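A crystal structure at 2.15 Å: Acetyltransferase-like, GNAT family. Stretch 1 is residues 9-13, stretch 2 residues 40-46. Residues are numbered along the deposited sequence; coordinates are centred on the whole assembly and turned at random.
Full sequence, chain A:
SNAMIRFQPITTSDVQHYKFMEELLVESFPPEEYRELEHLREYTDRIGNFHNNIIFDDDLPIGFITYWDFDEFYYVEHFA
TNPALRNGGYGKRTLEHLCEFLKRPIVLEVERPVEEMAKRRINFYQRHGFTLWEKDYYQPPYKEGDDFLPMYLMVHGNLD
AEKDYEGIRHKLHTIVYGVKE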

# COMPACT_ATOMS: atom_id res chain seq x y z
N PRO A 9 13.71 4.33 -3.11
CA PRO A 9 13.79 3.74 -1.78
C PRO A 9 14.36 4.76 -0.80
O PRO A 9 15.20 5.58 -1.15
CB PRO A 9 14.75 2.57 -1.97
CG PRO A 9 14.60 2.19 -3.41
CD PRO A 9 14.29 3.45 -4.15
N ILE A 10 13.87 4.72 0.42
CA ILE A 10 14.28 5.70 1.38
C ILE A 10 14.60 5.03 2.69
O ILE A 10 14.02 4.00 3.03
CB ILE A 10 13.21 6.83 1.47
CG1 ILE A 10 13.86 8.19 1.46
CG2 ILE A 10 12.13 6.65 2.56
CD1 ILE A 10 13.96 8.71 0.05
N THR A 11 15.60 5.57 3.37
CA THR A 11 15.88 5.17 4.75
C THR A 11 15.58 6.36 5.68
O THR A 11 15.40 7.49 5.24
CB THR A 11 17.34 4.59 4.93
OG1 THR A 11 18.27 5.24 4.05
CG2 THR A 11 17.35 3.09 4.65
N THR A 12 15.49 6.09 6.97
CA THR A 12 15.38 7.16 7.92
C THR A 12 16.69 7.99 7.94
O THR A 12 16.75 9.03 8.61
CB THR A 12 15.17 6.58 9.31
OG1 THR A 12 16.33 5.80 9.67
CG2 THR A 12 13.94 5.70 9.35
N SER A 13 17.72 7.51 7.23
CA SER A 13 18.96 8.26 6.98
C SER A 13 18.72 9.45 6.06
O SER A 13 19.49 10.42 6.06
CB SER A 13 20.03 7.35 6.35
OG SER A 13 20.40 6.29 7.23
N LEU A 40 7.53 1.76 12.47
CA LEU A 40 7.63 2.03 11.05
C LEU A 40 9.07 2.41 10.69
O LEU A 40 9.61 2.00 9.67
CB LEU A 40 6.65 3.12 10.70
CG LEU A 40 6.93 3.79 9.38
CD1 LEU A 40 6.70 2.81 8.21
CD2 LEU A 40 6.07 5.06 9.27
N ARG A 41 9.70 3.21 11.55
CA ARG A 41 11.12 3.51 11.41
C ARG A 41 11.97 2.24 11.40
O ARG A 41 12.83 2.06 10.52
CB ARG A 41 11.58 4.46 12.51
CG ARG A 41 10.98 5.86 12.38
CD ARG A 41 11.57 6.80 13.42
NE ARG A 41 13.00 7.07 13.18
CZ ARG A 41 13.46 8.15 12.55
NH1 ARG A 41 12.62 9.08 12.08
NH2 ARG A 41 14.77 8.29 12.38
N GLU A 42 11.70 1.36 12.35
CA GLU A 42 12.41 0.10 12.48
C GLU A 42 12.25 -0.82 11.24
O GLU A 42 13.23 -1.39 10.77
CB GLU A 42 11.99 -0.61 13.77
CG GLU A 42 12.39 0.19 15.05
CD GLU A 42 11.70 -0.25 16.36
OE1 GLU A 42 10.98 -1.28 16.41
OE2 GLU A 42 11.90 0.44 17.38
N TYR A 43 11.03 -0.94 10.72
CA TYR A 43 10.75 -1.74 9.52
C TYR A 43 11.52 -1.17 8.33
O TYR A 43 12.15 -1.89 7.56
CB TYR A 43 9.24 -1.78 9.22
CG TYR A 43 8.43 -2.82 10.01
CD1 TYR A 43 7.79 -3.89 9.37
CD2 TYR A 43 8.31 -2.74 11.40
CE1 TYR A 43 7.06 -4.85 10.11
CE2 TYR A 43 7.57 -3.68 12.14
CZ TYR A 43 6.95 -4.72 11.50
OH TYR A 43 6.24 -5.65 12.23
N THR A 44 11.44 0.15 8.19
CA THR A 44 12.11 0.84 7.09
C THR A 44 13.62 0.44 6.96
O THR A 44 14.03 -0.09 5.93
CB THR A 44 11.91 2.37 7.19
OG1 THR A 44 10.52 2.68 6.99
CG2 THR A 44 12.76 3.10 6.16
N ASP A 45 14.40 0.65 8.01
CA ASP A 45 15.85 0.31 7.93
C ASP A 45 16.20 -1.13 8.30
O ASP A 45 17.24 -1.64 7.89
CB ASP A 45 16.66 1.23 8.82
CG ASP A 45 16.07 2.60 8.94
OD1 ASP A 45 15.74 3.24 7.91
OD2 ASP A 45 15.96 3.04 10.09
N ARG A 46 15.38 -1.78 9.10
CA ARG A 46 15.73 -3.12 9.55
C ARG A 46 15.30 -4.21 8.56
O ARG A 46 16.03 -5.17 8.34
CB ARG A 46 15.14 -3.41 10.94
CG ARG A 46 15.81 -2.72 12.13
CD ARG A 46 15.51 -3.52 13.42
NE ARG A 46 16.23 -3.09 14.63
CZ ARG A 46 17.42 -3.55 15.05
NH1 ARG A 46 17.96 -3.08 16.17
NH2 ARG A 46 18.08 -4.47 14.34

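This is a small, mainly polar contact in which one helix aspartate, Asp-45, grips the backbone and side chain of Thr-12 in a loop, with a threonine methyl packed beside it. The two stretches bury 273 Å² between them, both sides summed.

Stretch 2 is helical throughout and continues a helix that begins earlier in the chain. Stretch 1 forms no regular helix or strand. The nearest CA atoms across the stretches are those of Thr-11 and Asp-45, 5.8 Å apart. Thr-12 CA and Arg-41 CA are 6.6 Å apart. The helix residues in contact are Arg-41, Thr-44 and Asp-45. Their spacing of three and four positions places them on one side of the helix.

Asp-45 supplies both hydrogen bonds of the contact. Its CA-to-CB bond points sideways, but the carboxylate comes nearer to the loop. Thr-12 N donates to Asp-45 OD1 at 3.0 Å, with an N-H...O angle of 173°, so the bond is almost straight. Thr-12 OG1 donates to Asp-45 OD2 at 2.8 Å. Each carboxylate oxygen therefore accepts one hydrogen bond from the same residue. The chi1 of Thr-12 is in the p well, at 63°, and its CA-to-CB bond points toward the helix. Thr-12 has the largest covered area of any residue here, 94 Å². Asp-45 OD1 also lies 3.6 Å from Thr-11 CB, a plain contact.

Thr-44 adds the apolar part. Its CA-to-CB bond points toward the loop, and its methyl carbon CG2 sits 3.5 Å from Ile-10 O and 4.0 Å from Thr-11 CA. The methyls of the two threonines, Thr-12 CG2 and Thr-44 CG2, are 4.3 Å apart, a loose van der Waals contact. The hydroxyl has its own work: Thr-44 OG1 donates to Leu-40 O within the helix at 2.9 Å. Thr-44 N donates to that same Leu-40 O at 3.0 Å. Ile-10 contributes its carbonyl rather than its side chain, whose end leads away from the helix.

Arg-41 also reaches the loop. Its CA-to-CB bond points sideways, and the end of the side chain comes nearer to the loop. Thr-12 CB lies over one face of the guanidinium, 3.5 Å from Arg-41 NH2. This is packing against the flat group, with no hydrogen bond between the two residues.

Pro-9, Ser-13, Leu-40, Glu-42, Tyr-43 and Arg-46 make no contact across the stretches.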